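Local coordinates for protein CytC3 (PDB 3GJA) that acts as a nonheme iron halogenase of the phytanoyl-CoA dioxygenase family, probably using iron, 2-oxoglutarate and oxygen to chlorinate a carbon of its substrate, at residues Q131-S136 against V267-E272; N97-R102 against V261-Q266; E284-V289 against H299-R304; T122-T127 against Y277-N282. All coordinates share one frame; numbering follows the deposited sequence.

Contact 1: Q131-S136 against V267-E272; sequences QIIWPS and VYPGTE. With ACT (acetate ion), chain C.
A two-stranded antiparallel sheet of 132-133 and 266-267 carries this contact, with Ile132 and Val267 meeting as a non-hydrogen-bonded pair. Next to that pair Tyr268 N donates to Gln131 O at 2.8 Å; the bond is nearly straight at the hydrogen (163°), although the N-H arrives from above the carbonyl plane. Ile132 and Val267 share one face of the sheet and lie side by side, Ile132 CD1 being 4.1 Å from Val267 CG2. Pro269 instead crosses Ile133 at about a right angle, its CG 3.7 Å from Ile133 CG1. The Gln131 chain has CG anti to the carbonyl carbon and runs extended to its amide, which puts OE1 at the edge of the Tyr268 ring, 3.7 Å from CE1. OE1 accepts from Arg102 NH2, a group that also bonds Tyr268 OH, while NE2 bonds Thr122 O and, at 2.9 Å, atom O of an acetate probably taken from the crystallisation liquor. A leucine here would remove all three side-chain bonds and would probably loosen the hold on both Arg102 and the 122-127 loop. With a donor facing its carbonyl and acceptors facing its NH2, the pattern of bonds fixes which way round the buried amide lies.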
loop_
_atom_site.group_PDB
_atom_site.type_symbol
_atom_site.label_atom_id
_atom_site.label_comp_id
_atom_site.label_asym_id
_atom_site.label_seq_id
_atom_site.Cartn_x
_atom_site.Cartn_y
_atom_site.Cartn_z
ATOM N N GLN A 131 4.501 13.345 -2.716
ATOM C CA GLN A 131 3.844 12.552 -3.749
ATOM C C GLN A 131 2.342 12.542 -3.519
ATOM O O GLN A 131 1.568 12.180 -4.404
ATOM C CB GLN A 131 4.393 11.121 -3.737
ATOM C CG GLN A 131 5.914 11.047 -3.814
ATOM C CD GLN A 131 6.457 9.629 -3.692
ATOM O OE1 GLN A 131 6.734 8.970 -4.689
ATOM N NE2 GLN A 131 6.602 9.156 -2.461
ATOM N N ILE A 132 1.940 12.972 -2.328
ATOM C CA ILE A 132 0.538 12.995 -1.938
ATOM C C ILE A 132 0.166 14.338 -1.310
ATOM O O ILE A 132 0.853 14.818 -0.407
ATOM C CB ILE A 132 0.251 11.866 -0.911
ATOM C CG1 ILE A 132 0.355 10.497 -1.595
ATOM C CG2 ILE A 132 -1.107 12.072 -0.255
ATOM C CD1 ILE A 132 -0.693 10.250 -2.677
ATOM N N ILE A 133 -0.923 14.937 -1.790
ATOM C CA ILE A 133 -1.389 16.219 -1.256
ATOM C C ILE A 133 -2.904 16.246 -1.067
ATOM O O ILE A 133 -3.658 16.135 -2.034
ATOM C CB ILE A 133 -1.017 17.401 -2.182
ATOM C CG1 ILE A 133 0.502 17.586 -2.234
ATOM C CG2 ILE A 133 -1.669 18.681 -1.673
ATOM C CD1 ILE A 133 1.107 18.062 -0.934
ATOM N N TRP A 134 -3.342 16.384 0.179
ATOM C CA TRP A 134 -4.765 16.462 0.485
ATOM C C TRP A 134 -5.169 17.935 0.455
ATOM O O TRP A 134 -4.339 18.818 0.675
ATOM C CB TRP A 134 -5.064 15.923 1.883
ATOM C CG TRP A 134 -4.985 14.446 2.033
ATOM C CD1 TRP A 134 -3.882 13.659 1.867
ATOM C CD2 TRP A 134 -6.045 13.574 2.449
ATOM N NE1 TRP A 134 -4.188 12.350 2.158
ATOM C CE2 TRP A 134 -5.508 12.267 2.519
ATOM C CE3 TRP A 134 -7.397 13.769 2.771
ATOM C CZ2 TRP A 134 -6.275 11.154 2.899
ATOM C CZ3 TRP A 134 -8.162 12.662 3.150
ATOM C CH2 TRP A 134 -7.594 11.371 3.211
ATOM N N PRO A 135 -6.454 18.220 0.187
ATOM C CA PRO A 135 -6.900 19.617 0.152
ATOM C C PRO A 135 -6.861 20.203 1.559
ATOM O O PRO A 135 -7.036 19.483 2.544
ATOM C CB PRO A 135 -8.317 19.511 -0.401
ATOM C CG PRO A 135 -8.776 18.174 0.109
ATOM C CD PRO A 135 -7.563 17.303 -0.132
ATOM N N SER A 136 -6.630 21.507 1.653
ATOM C CA SER A 136 -6.561 22.163 2.955
ATOM C C SER A 136 -7.048 23.607 2.910
ATOM O O SER A 136 -7.093 24.228 1.847
ATOM C CB SER A 136 -5.121 22.130 3.480
ATOM O OG SER A 136 -4.236 22.755 2.564
ATOM N N VAL A 267 -2.355 13.140 -6.594
ATOM C CA VAL A 267 -1.256 12.199 -6.656
ATOM C C VAL A 267 -0.196 12.752 -7.582
ATOM O O VAL A 267 -0.491 13.182 -8.694
ATOM C CB VAL A 267 -1.750 10.837 -7.168
ATOM C CG1 VAL A 267 -0.581 9.870 -7.348
ATOM C CG2 VAL A 267 -2.766 10.279 -6.185
ATOM N N TYR A 268 1.048 12.737 -7.123
ATOM C CA TYR A 268 2.133 13.272 -7.926
ATOM C C TYR A 268 1.749 14.685 -8.405
ATOM O O TYR A 268 1.772 14.977 -9.597
ATOM C CB TYR A 268 2.408 12.343 -9.115
ATOM C CG TYR A 268 2.923 10.971 -8.715
ATOM C CD1 TYR A 268 4.073 10.836 -7.935
ATOM C CD2 TYR A 268 2.268 9.805 -9.129
ATOM C CE1 TYR A 268 4.566 9.577 -7.576
ATOM C CE2 TYR A 268 2.751 8.535 -8.776
ATOM C CZ TYR A 268 3.902 8.430 -8.003
ATOM O OH TYR A 268 4.413 7.192 -7.679
ATOM N N PRO A 269 1.392 15.576 -7.460
ATOM C CA PRO A 269 1.003 16.954 -7.778
ATOM C C PRO A 269 2.054 17.645 -8.635
ATOM O O PRO A 269 3.235 17.295 -8.587
ATOM C CB PRO A 269 0.846 17.598 -6.403
ATOM C CG PRO A 269 1.832 16.846 -5.564
ATOM C CD PRO A 269 1.583 15.418 -6.008
ATOM N N GLY A 270 1.628 18.642 -9.398
ATOM C CA GLY A 270 2.556 19.306 -10.290
ATOM C C GLY A 270 2.722 18.261 -11.370
ATOM O O GLY A 270 1.731 17.836 -11.967
ATOM N N THR A 271 3.950 17.828 -11.623
ATOM C CA THR A 271 4.180 16.785 -12.619
ATOM C C THR A 271 3.501 17.101 -13.952
ATOM O O THR A 271 3.418 16.247 -14.837
ATOM C CB THR A 271 3.645 15.429 -12.095
ATOM O OG1 THR A 271 4.252 15.130 -10.832
ATOM C CG2 THR A 271 3.960 14.319 -13.062
ATOM N N GLU A 272 3.022 18.336 -14.088
ATOM C CA GLU A 272 2.332 18.784 -15.295
ATOM C C GLU A 272 2.851 18.120 -16.565
ATOM O O GLU A 272 2.148 17.327 -17.197
ATOM C CB GLU A 272 2.442 20.302 -15.418
HETATM C C ACT C . 9.476 7.333 -2.919
HETATM O O ACT C . 8.344 6.853 -2.367
HETATM O OXT ACT C . 10.369 7.747 -2.210
HETATM C CH3 ACT C . 9.634 7.356 -4.418
#

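Contact 2: N97-R102 against V261-Q266; sequences NLLCWR and VPTQVQ. With ACT (acetate ion), chain C.
The indole of Trp101 and the guanidinium of Arg102 lie against one another: Trp101 CZ3 sits 3.6 Å above one guanidinium face, offset toward the rim, and Arg102 CB lies 3.7 Å above one face of the indole. At the guanidinium edge, in its plane, is the acetate, whose O accepts from Arg102 NH1 at 2.8 Å; NH2 also bonds Gln131 OE1 and Tyr268 OH. A bend at chi3 (-70°) in the arginine chain turns the group so that its face rests against the CZ3 corner of the indole. The Trp101 and Val261 side chains cross obliquely, Trp101 CD1 4.2 Å from Val261 CB, while Trp101 NE1 bonds Thr146 OG1. Behind these groups, strands 98-108 and 253-262 are antiparallel neighbours in the main sheet of the barrel, consistent with a cupin-type fold. Leu99 and Val261 form a hydrogen-bonded pair, each N 2.9 Å from the other's O, and Val261 N lies in the carbonyl plane of Leu99. Thr263 N extends the pairing to Asn97 O at 3.1 Å, as a type I turn from Pro262 to Val265 bends the chain away. An alanine in place of Arg102 would take away the guanidinium and would probably deprive Gln131, Tyr268 and the acetate of their common donor. Three acceptors around it, one an acetate oxygen, make a charged arginine likely, oriented by those bonds together with the indole on one face.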
loop_
_atom_site.group_PDB
_atom_site.type_symbol
_atom_site.label_atom_id
_atom_site.label_comp_id
_atom_site.label_asym_id
_atom_site.label_seq_id
_atom_site.Cartn_x
_atom_site.Cartn_y
_atom_site.Cartn_z
ATOM N N ASN A 97 -15.113 6.687 -2.566
ATOM C CA ASN A 97 -14.542 7.133 -3.830
ATOM C C ASN A 97 -13.037 6.953 -3.637
ATOM O O ASN A 97 -12.317 7.908 -3.362
ATOM C CB ASN A 97 -14.904 8.598 -4.108
ATOM C CG ASN A 97 -16.400 8.794 -4.332
ATOM O OD1 ASN A 97 -17.049 7.996 -5.013
ATOM N ND2 ASN A 97 -16.949 9.864 -3.767
ATOM N N LEU A 98 -12.588 5.704 -3.783
ATOM C CA LEU A 98 -11.195 5.313 -3.569
ATOM C C LEU A 98 -10.246 5.200 -4.744
ATOM O O LEU A 98 -10.567 4.612 -5.775
ATOM C CB LEU A 98 -11.140 3.973 -2.845
ATOM C CG LEU A 98 -11.167 3.903 -1.328
ATOM C CD1 LEU A 98 -10.991 2.441 -0.918
ATOM C CD2 LEU A 98 -10.053 4.766 -0.745
ATOM N N LEU A 99 -9.039 5.708 -4.523
ATOM C CA LEU A 99 -7.958 5.685 -5.500
ATOM C C LEU A 99 -6.772 4.875 -4.944
ATOM O O LEU A 99 -6.351 5.087 -3.803
ATOM C CB LEU A 99 -7.490 7.115 -5.758
ATOM C CG LEU A 99 -7.575 7.784 -7.128
ATOM C CD1 LEU A 99 -8.889 7.472 -7.823
ATOM C CD2 LEU A 99 -7.391 9.294 -6.926
ATOM N N CYS A 100 -6.264 3.926 -5.729
ATOM C CA CYS A 100 -5.082 3.164 -5.336
ATOM C C CYS A 100 -3.997 3.817 -6.173
ATOM O O CYS A 100 -3.938 3.616 -7.385
ATOM C CB CYS A 100 -5.189 1.686 -5.713
ATOM S SG CYS A 100 -3.637 0.766 -5.382
ATOM N N TRP A 101 -3.139 4.608 -5.538
ATOM C CA TRP A 101 -2.109 5.310 -6.289
ATOM C C TRP A 101 -0.748 4.624 -6.308
ATOM O O TRP A 101 0.169 5.075 -6.995
ATOM C CB TRP A 101 -1.960 6.726 -5.747
ATOM C CG TRP A 101 -1.350 6.754 -4.398
ATOM C CD1 TRP A 101 -1.965 6.483 -3.211
ATOM C CD2 TRP A 101 0.018 7.027 -4.093
ATOM N NE1 TRP A 101 -1.061 6.573 -2.183
ATOM C CE2 TRP A 101 0.166 6.903 -2.698
ATOM C CE3 TRP A 101 1.137 7.364 -4.866
ATOM C CZ2 TRP A 101 1.391 7.105 -2.056
ATOM C CZ3 TRP A 101 2.357 7.565 -4.225
ATOM C CH2 TRP A 101 2.471 7.434 -2.834
ATOM N N ARG A 102 -0.608 3.546 -5.549
ATOM C CA ARG A 102 0.655 2.822 -5.522
ATOM C C ARG A 102 0.610 1.474 -4.804
ATOM O O ARG A 102 -0.239 1.231 -3.940
ATOM C CB ARG A 102 1.740 3.680 -4.878
ATOM C CG ARG A 102 3.037 2.917 -4.614
ATOM C CD ARG A 102 4.090 3.791 -3.972
ATOM N NE ARG A 102 4.606 4.797 -4.890
ATOM C CZ ARG A 102 5.552 5.670 -4.566
ATOM N NH1 ARG A 102 6.070 5.648 -3.347
ATOM N NH2 ARG A 102 5.985 6.556 -5.452
ATOM N N VAL A 261 -5.964 6.494 -1.328
ATOM C CA VAL A 261 -6.233 7.883 -1.039
ATOM C C VAL A 261 -7.563 8.242 -1.725
ATOM O O VAL A 261 -7.855 7.752 -2.819
ATOM C CB VAL A 261 -5.068 8.737 -1.586
ATOM C CG1 VAL A 261 -5.351 9.179 -3.018
ATOM C CG2 VAL A 261 -4.796 9.887 -0.663
ATOM N N PRO A 262 -8.406 9.065 -1.075
ATOM C CA PRO A 262 -9.684 9.440 -1.692
ATOM C C PRO A 262 -9.454 10.309 -2.924
ATOM O O PRO A 262 -8.405 10.936 -3.048
ATOM C CB PRO A 262 -10.414 10.175 -0.564
ATOM C CG PRO A 262 -9.304 10.761 0.231
ATOM C CD PRO A 262 -8.303 9.623 0.283
ATOM N N THR A 263 -10.431 10.330 -3.831
ATOM C CA THR A 263 -10.349 11.091 -5.087
ATOM C C THR A 263 -9.961 12.575 -4.980
ATOM O O THR A 263 -9.334 13.131 -5.881
ATOM C CB THR A 263 -11.689 11.011 -5.862
ATOM O OG1 THR A 263 -12.775 11.329 -4.979
ATOM C CG2 THR A 263 -11.896 9.618 -6.441
ATOM N N GLN A 264 -10.355 13.212 -3.890
ATOM C CA GLN A 264 -10.060 14.621 -3.668
ATOM C C GLN A 264 -8.564 14.864 -3.514
ATOM O O GLN A 264 -8.093 16.001 -3.611
ATOM C CB GLN A 264 -10.782 15.079 -2.411
ATOM C CG GLN A 264 -11.433 13.911 -1.677
ATOM C CD GLN A 264 -11.067 13.883 -0.224
ATOM O OE1 GLN A 264 -11.498 13.010 0.518
ATOM N NE2 GLN A 264 -10.259 14.847 0.197
ATOM N N VAL A 265 -7.815 13.792 -3.276
ATOM C CA VAL A 265 -6.376 13.914 -3.098
ATOM C C VAL A 265 -5.613 13.950 -4.414
ATOM O O VAL A 265 -5.958 13.252 -5.371
ATOM C CB VAL A 265 -5.835 12.757 -2.236
ATOM C CG1 VAL A 265 -4.307 12.837 -2.140
ATOM C CG2 VAL A 265 -6.464 12.815 -0.859
ATOM N N GLN A 266 -4.571 14.769 -4.459
ATOM C CA GLN A 266 -3.753 14.867 -5.654
ATOM C C GLN A 266 -2.538 13.946 -5.559
ATOM O O GLN A 266 -1.787 13.968 -4.578
ATOM C CB GLN A 266 -3.294 16.304 -5.871
ATOM C CG GLN A 266 -4.431 17.281 -6.057
ATOM C CD GLN A 266 -3.948 18.612 -6.581
ATOM O OE1 GLN A 266 -3.543 18.724 -7.740
ATOM N NE2 GLN A 266 -3.971 19.627 -5.728
HETATM C C ACT C . 9.476 7.333 -2.919
HETATM O O ACT C . 8.344 6.853 -2.367
HETATM O OXT ACT C . 10.369 7.747 -2.210
HETATM C CH3 ACT C . 9.634 7.356 -4.418
#

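Contact 3: E284-V289 against H299-R304; sequences EKYGAV and HNRIAR
Arg301 lays its CB obliquely against the ring of Tyr286, 4.1 Å from CD2, and its chain then runs extended from CG to NE, with CD 3.6 Å from Tyr286 O. Ring and guanidinium planes stand 63° apart, so the two groups are not stacked; NH2 of Arg301 bonds Thr271 O instead. Tyr286 in turn reaches inward, its OH bonded to Trp101 O and its ring edge-to-face with Tyr268. The backbones meet in a single bridge centred on Ala288, which uses both of its polar atoms: Ala288 N donates to Arg301 O at 2.8 Å, almost straight (170°), and Ala288 O accepts from Ala303 N at 2.9 Å. Small residues let the loops come this close. Ala303 CB lies 3.8 Å from Gly287 CA, and a CB placed on Gly287 would fall 2.6 Å from that methyl; the glycine's own backbone angles are ordinary, so crowding rather than conformation is the constraint. Ala288 CB, buried, is met by CD1 of the exposed Ile302 at 4.1 Å. Two nearly straight backbone bonds thus join the loop before strand 289-290 to the one after it, so closely that Gly287 probably tolerates little in place of its hydrogen, while Arg301 is tied to Thr271 O.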
loop_
_atom_site.group_PDB
_atom_site.type_symbol
_atom_site.label_atom_id
_atom_site.label_comp_id
_atom_site.label_asym_id
_atom_site.label_seq_id
_atom_site.Cartn_x
_atom_site.Cartn_y
_atom_site.Cartn_z
ATOM N N GLU A 284 4.998 8.501 -17.388
ATOM C CA GLU A 284 4.422 8.319 -18.717
ATOM C C GLU A 284 3.213 7.384 -18.722
ATOM O O GLU A 284 2.121 7.774 -19.137
ATOM C CB GLU A 284 5.475 7.789 -19.687
ATOM C CG GLU A 284 5.019 7.777 -21.132
ATOM C CD GLU A 284 6.055 7.169 -22.057
ATOM O OE1 GLU A 284 7.219 7.626 -22.019
ATOM O OE2 GLU A 284 5.708 6.236 -22.819
ATOM N N LYS A 285 3.397 6.153 -18.257
ATOM C CA LYS A 285 2.295 5.199 -18.240
ATOM C C LYS A 285 1.676 5.005 -16.860
ATOM O O LYS A 285 0.962 4.031 -16.630
ATOM C CB LYS A 285 2.766 3.853 -18.787
ATOM C CG LYS A 285 3.324 3.935 -20.195
ATOM C CD LYS A 285 3.843 2.590 -20.668
ATOM C CE LYS A 285 4.544 2.717 -22.008
ATOM N NZ LYS A 285 5.161 1.427 -22.431
ATOM N N TYR A 286 1.945 5.925 -15.940
ATOM C CA TYR A 286 1.375 5.801 -14.609
ATOM C C TYR A 286 -0.070 6.253 -14.582
ATOM O O TYR A 286 -0.487 7.103 -15.368
ATOM C CB TYR A 286 2.138 6.635 -13.575
ATOM C CG TYR A 286 1.394 6.706 -12.251
ATOM C CD1 TYR A 286 1.457 5.654 -11.333
ATOM C CD2 TYR A 286 0.543 7.777 -11.962
ATOM C CE1 TYR A 286 0.689 5.659 -10.164
ATOM C CE2 TYR A 286 -0.233 7.792 -10.798
ATOM C CZ TYR A 286 -0.156 6.724 -9.902
ATOM O OH TYR A 286 -0.939 6.716 -8.756
ATOM N N GLY A 287 -0.824 5.688 -13.648
ATOM C CA GLY A 287 -2.206 6.066 -13.478
ATOM C C GLY A 287 -2.684 5.596 -12.124
ATOM O O GLY A 287 -2.274 4.540 -11.653
ATOM N N ALA A 288 -3.519 6.396 -11.476
ATOM C CA ALA A 288 -4.088 6.008 -10.200
ATOM C C ALA A 288 -5.309 5.166 -10.583
ATOM O O ALA A 288 -5.904 5.370 -11.644
ATOM C CB ALA A 288 -4.511 7.240 -9.405
ATOM N N VAL A 289 -5.676 4.215 -9.735
ATOM C CA VAL A 289 -6.811 3.351 -10.025
ATOM C C VAL A 289 -8.005 3.660 -9.142
ATOM O O VAL A 289 -7.898 3.661 -7.914
ATOM C CB VAL A 289 -6.433 1.861 -9.837
ATOM C CG1 VAL A 289 -7.670 0.977 -9.998
ATOM C CG2 VAL A 289 -5.366 1.465 -10.851
ATOM N N HIS A 299 -8.269 15.404 -11.554
ATOM C CA HIS A 299 -6.978 16.088 -11.429
ATOM C C HIS A 299 -5.781 15.142 -11.299
ATOM O O HIS A 299 -4.644 15.588 -11.138
ATOM C CB HIS A 299 -6.998 17.063 -10.245
ATOM C CG HIS A 299 -7.312 16.422 -8.930
ATOM N ND1 HIS A 299 -7.672 17.151 -7.818
ATOM C CD2 HIS A 299 -7.313 15.123 -8.544
ATOM C CE1 HIS A 299 -7.884 16.329 -6.804
ATOM N NE2 HIS A 299 -7.672 15.094 -7.218
ATOM N N ASN A 300 -6.036 13.838 -11.375
ATOM C CA ASN A 300 -4.972 12.843 -11.273
ATOM C C ASN A 300 -4.862 12.015 -12.543
ATOM O O ASN A 300 -5.830 11.892 -13.290
ATOM C CB ASN A 300 -5.248 11.872 -10.121
ATOM C CG ASN A 300 -5.090 12.506 -8.769
ATOM O OD1 ASN A 300 -4.111 13.199 -8.511
ATOM N ND2 ASN A 300 -6.047 12.262 -7.886
ATOM N N ARG A 301 -3.680 11.464 -12.799
ATOM C CA ARG A 301 -3.523 10.578 -13.942
ATOM C C ARG A 301 -4.359 9.378 -13.497
ATOM O O ARG A 301 -4.308 8.985 -12.330
ATOM C CB ARG A 301 -2.067 10.152 -14.132
ATOM C CG ARG A 301 -1.137 11.234 -14.674
ATOM C CD ARG A 301 0.180 10.605 -15.104
ATOM N NE ARG A 301 1.155 11.559 -15.626
ATOM C CZ ARG A 301 1.621 12.602 -14.949
ATOM N NH1 ARG A 301 1.197 12.840 -13.712
ATOM N NH2 ARG A 301 2.521 13.404 -15.509
ATOM N N ILE A 302 -5.132 8.805 -14.414
ATOM C CA ILE A 302 -6.006 7.683 -14.085
ATOM C C ILE A 302 -5.803 6.524 -15.042
ATOM O O ILE A 302 -5.606 6.724 -16.238
ATOM C CB ILE A 302 -7.502 8.115 -14.140
ATOM C CG1 ILE A 302 -7.781 9.174 -13.068
ATOM C CG2 ILE A 302 -8.426 6.905 -13.960
ATOM C CD1 ILE A 302 -7.687 8.663 -11.633
ATOM N N ALA A 303 -5.850 5.310 -14.503
ATOM C CA ALA A 303 -5.697 4.102 -15.296
ATOM C C ALA A 303 -6.973 3.288 -15.137
ATOM O O ALA A 303 -7.246 2.726 -14.073
ATOM C CB ALA A 303 -4.496 3.300 -14.809
ATOM N N ARG A 304 -7.765 3.241 -16.201
ATOM C CA ARG A 304 -9.014 2.498 -16.185
ATOM C C ARG A 304 -8.731 1.064 -16.610
ATOM O O ARG A 304 -9.476 0.153 -16.275
ATOM C CB ARG A 304 -10.020 3.153 -17.145
ATOM C CG ARG A 304 -11.296 2.351 -17.417
ATOM C CD ARG A 304 -12.352 2.493 -16.330
ATOM N NE ARG A 304 -13.481 1.600 -16.594
ATOM C CZ ARG A 304 -14.657 1.651 -15.971
ATOM N NH1 ARG A 304 -14.884 2.560 -15.032
ATOM N NH2 ARG A 304 -15.612 0.784 -16.288
#

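Contact 4: T122-T127 against Y277-N282; sequences TFAHAT and YGDGIN. With ACT (acetate ion), chain C.
Hydrogen bonds from successive backbone N-H groups of the 122-127 loop define the polar part of this contact. His125 N donates to OXT of the acetate at 2.9 Å (158°), and Ala126 N donates to Asp279 OD2 at 3.0 Å (167°), entering from 26° above the carboxylate plane. The aspartate reaches this position with CG anti to its own carbonyl carbon, and the Ala126 methyl lies against its carboxylate, Ala126 CB being 3.5 Å from Asp279 OD2. A water makes a further link: it stands 2.7 Å from Thr127 OG1 and donates to Tyr277 O at 2.5 Å, lying as it does so over one face of the Tyr277 ring, offset toward the rim.

Asp279 can point at the loop because it sits at the tip of a beta hairpin. Strands 276-278 and 281-282 are joined by a type I' turn from Gly278 to Ile281, closed by Ile281 N to Gly278 O, and Tyr277 with Gly278 opposite Ile281 forms a classic beta bulge. Both Gly278 and Gly280 have backbone angles at which a CB would press on the preceding carbonyl O.

Apolar contacts flank the bonds. Ala124 CB lies obliquely to the Tyr277 ring, 3.8 Å from CE2. The acetate methyl meets Ile281 CD1 at 3.8 Å.

As to charge, His125 ND1 and Asp279 OD1 are 5.1 Å apart and not in contact. Lys62 touches the side chains of Asp279 and His125 and bonds the acetate through NZ, which would probably help to offset the negative charge of both carboxylates.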
loop_
_atom_site.group_PDB
_atom_site.type_symbol
_atom_site.label_atom_id
_atom_site.label_comp_id
_atom_site.label_asym_id
_atom_site.label_seq_id
_atom_site.Cartn_x
_atom_site.Cartn_y
_atom_site.Cartn_z
ATOM N N THR A 122 5.423 10.479 2.981
ATOM C CA THR A 122 5.112 10.160 1.593
ATOM C C THR A 122 5.884 10.999 0.577
ATOM O O THR A 122 5.493 11.090 -0.593
ATOM C CB THR A 122 3.610 10.300 1.310
ATOM O OG1 THR A 122 3.140 11.559 1.800
ATOM C CG2 THR A 122 2.840 9.168 1.973
ATOM N N PHE A 123 6.976 11.611 1.024
ATOM C CA PHE A 123 7.802 12.416 0.136
ATOM C C PHE A 123 8.652 11.475 -0.705
ATOM O O PHE A 123 8.967 10.361 -0.279
ATOM C CB PHE A 123 8.730 13.331 0.937
ATOM C CG PHE A 123 8.011 14.357 1.765
ATOM C CD1 PHE A 123 7.334 15.411 1.158
ATOM C CD2 PHE A 123 8.006 14.269 3.156
ATOM C CE1 PHE A 123 6.659 16.363 1.925
ATOM C CE2 PHE A 123 7.336 15.211 3.929
ATOM C CZ PHE A 123 6.659 16.261 3.313
ATOM N N ALA A 124 9.019 11.926 -1.899
ATOM C CA ALA A 124 9.861 11.146 -2.794
ATOM C C ALA A 124 11.294 11.289 -2.280
ATOM O O ALA A 124 11.768 12.402 -2.034
ATOM C CB ALA A 124 9.757 11.689 -4.214
ATOM N N HIS A 125 11.987 10.170 -2.121
ATOM C CA HIS A 125 13.350 10.215 -1.615
ATOM C C HIS A 125 14.312 11.039 -2.475
ATOM O O HIS A 125 15.029 11.899 -1.965
ATOM C CB HIS A 125 13.899 8.796 -1.447
ATOM C CG HIS A 125 15.172 8.732 -0.659
ATOM N ND1 HIS A 125 15.745 7.544 -0.262
ATOM C CD2 HIS A 125 15.978 9.713 -0.185
ATOM C CE1 HIS A 125 16.846 7.794 0.423
ATOM N NE2 HIS A 125 17.010 9.103 0.485
ATOM N N ALA A 126 14.320 10.781 -3.776
ATOM C CA ALA A 126 15.224 11.477 -4.691
ATOM C C ALA A 126 15.122 13.001 -4.735
ATOM O O ALA A 126 16.128 13.684 -4.906
ATOM C CB ALA A 126 15.041 10.929 -6.097
ATOM N N THR A 127 13.918 13.531 -4.575
ATOM C CA THR A 127 13.713 14.971 -4.668
ATOM C C THR A 127 13.093 15.629 -3.444
ATOM O O THR A 127 13.130 16.850 -3.311
ATOM C CB THR A 127 12.806 15.287 -5.854
ATOM O OG1 THR A 127 11.555 14.612 -5.669
ATOM C CG2 THR A 127 13.440 14.819 -7.156
ATOM N N TYR A 277 10.438 11.090 -12.987
ATOM C CA TYR A 277 10.163 11.690 -11.685
ATOM C C TYR A 277 11.237 11.440 -10.624
ATOM O O TYR A 277 11.345 12.189 -9.652
ATOM C CB TYR A 277 8.813 11.168 -11.190
ATOM C CG TYR A 277 8.315 11.771 -9.898
ATOM C CD1 TYR A 277 7.810 13.074 -9.858
ATOM C CD2 TYR A 277 8.321 11.030 -8.715
ATOM C CE1 TYR A 277 7.322 13.618 -8.671
ATOM C CE2 TYR A 277 7.838 11.565 -7.527
ATOM C CZ TYR A 277 7.340 12.857 -7.513
ATOM O OH TYR A 277 6.861 13.385 -6.338
ATOM N N GLY A 278 12.032 10.391 -10.808
ATOM C CA GLY A 278 13.064 10.074 -9.833
ATOM C C GLY A 278 12.806 8.731 -9.165
ATOM O O GLY A 278 11.666 8.270 -9.106
ATOM N N ASP A 279 13.864 8.113 -8.650
ATOM C CA ASP A 279 13.773 6.809 -7.994
ATOM C C ASP A 279 13.274 5.754 -8.973
ATOM O O ASP A 279 12.711 4.737 -8.577
ATOM C CB ASP A 279 12.845 6.868 -6.772
ATOM C CG ASP A 279 13.465 7.613 -5.606
ATOM O OD1 ASP A 279 14.624 7.305 -5.256
ATOM O OD2 ASP A 279 12.798 8.497 -5.034
ATOM N N GLY A 280 13.490 6.006 -10.259
ATOM C CA GLY A 280 13.066 5.066 -11.273
ATOM C C GLY A 280 11.612 5.220 -11.668
ATOM O O GLY A 280 11.106 4.459 -12.482
ATOM N N ILE A 281 10.928 6.197 -11.094
ATOM C CA ILE A 281 9.531 6.424 -11.427
ATOM C C ILE A 281 9.396 7.224 -12.723
ATOM O O ILE A 281 9.963 8.311 -12.853
ATOM C CB ILE A 281 8.810 7.234 -10.334
ATOM C CG1 ILE A 281 8.732 6.434 -9.038
ATOM C CG2 ILE A 281 7.413 7.615 -10.809
ATOM C CD1 ILE A 281 8.182 7.241 -7.884
ATOM N N ASN A 282 8.651 6.685 -13.678
ATOM C CA ASN A 282 8.405 7.394 -14.929
ATOM C C ASN A 282 6.894 7.457 -15.087
ATOM O O ASN A 282 6.249 6.447 -15.352
ATOM C CB ASN A 282 9.040 6.666 -16.112
ATOM C CG ASN A 282 8.895 7.442 -17.410
ATOM O OD1 ASN A 282 9.838 7.545 -18.191
ATOM N ND2 ASN A 282 7.709 7.989 -17.645
HETATM C C ACT C . 9.476 7.333 -2.919
HETATM O O ACT C . 8.344 6.853 -2.367
HETATM O OXT ACT C . 10.369 7.747 -2.210
HETATM C CH3 ACT C . 9.634 7.356 -4.418
HETATM O O HOH W 1 11.445 12.364 -7.167
#

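Contacts 1 and 2 are the buried pair, whereas contacts 3 and 4 are only partly covered. Contact 2 belongs to the main sheet and contact 1 to the small sheet whose strand 266-267 follows the main-sheet strand 253-262, segment 261-266 running directly into 267-272. Strand pairing dominates contact 2, contact 3 relies on one bridge between loops, and contact 4 joins a loop to a hairpin tip by a carboxylate and a water. One acetate touches contacts 1, 2 and 4, gathering amide, guanidinium and backbone donors. Contact 3 does not touch it, but connects to the core through Asn300, which bonds Val265 O and Val267 N.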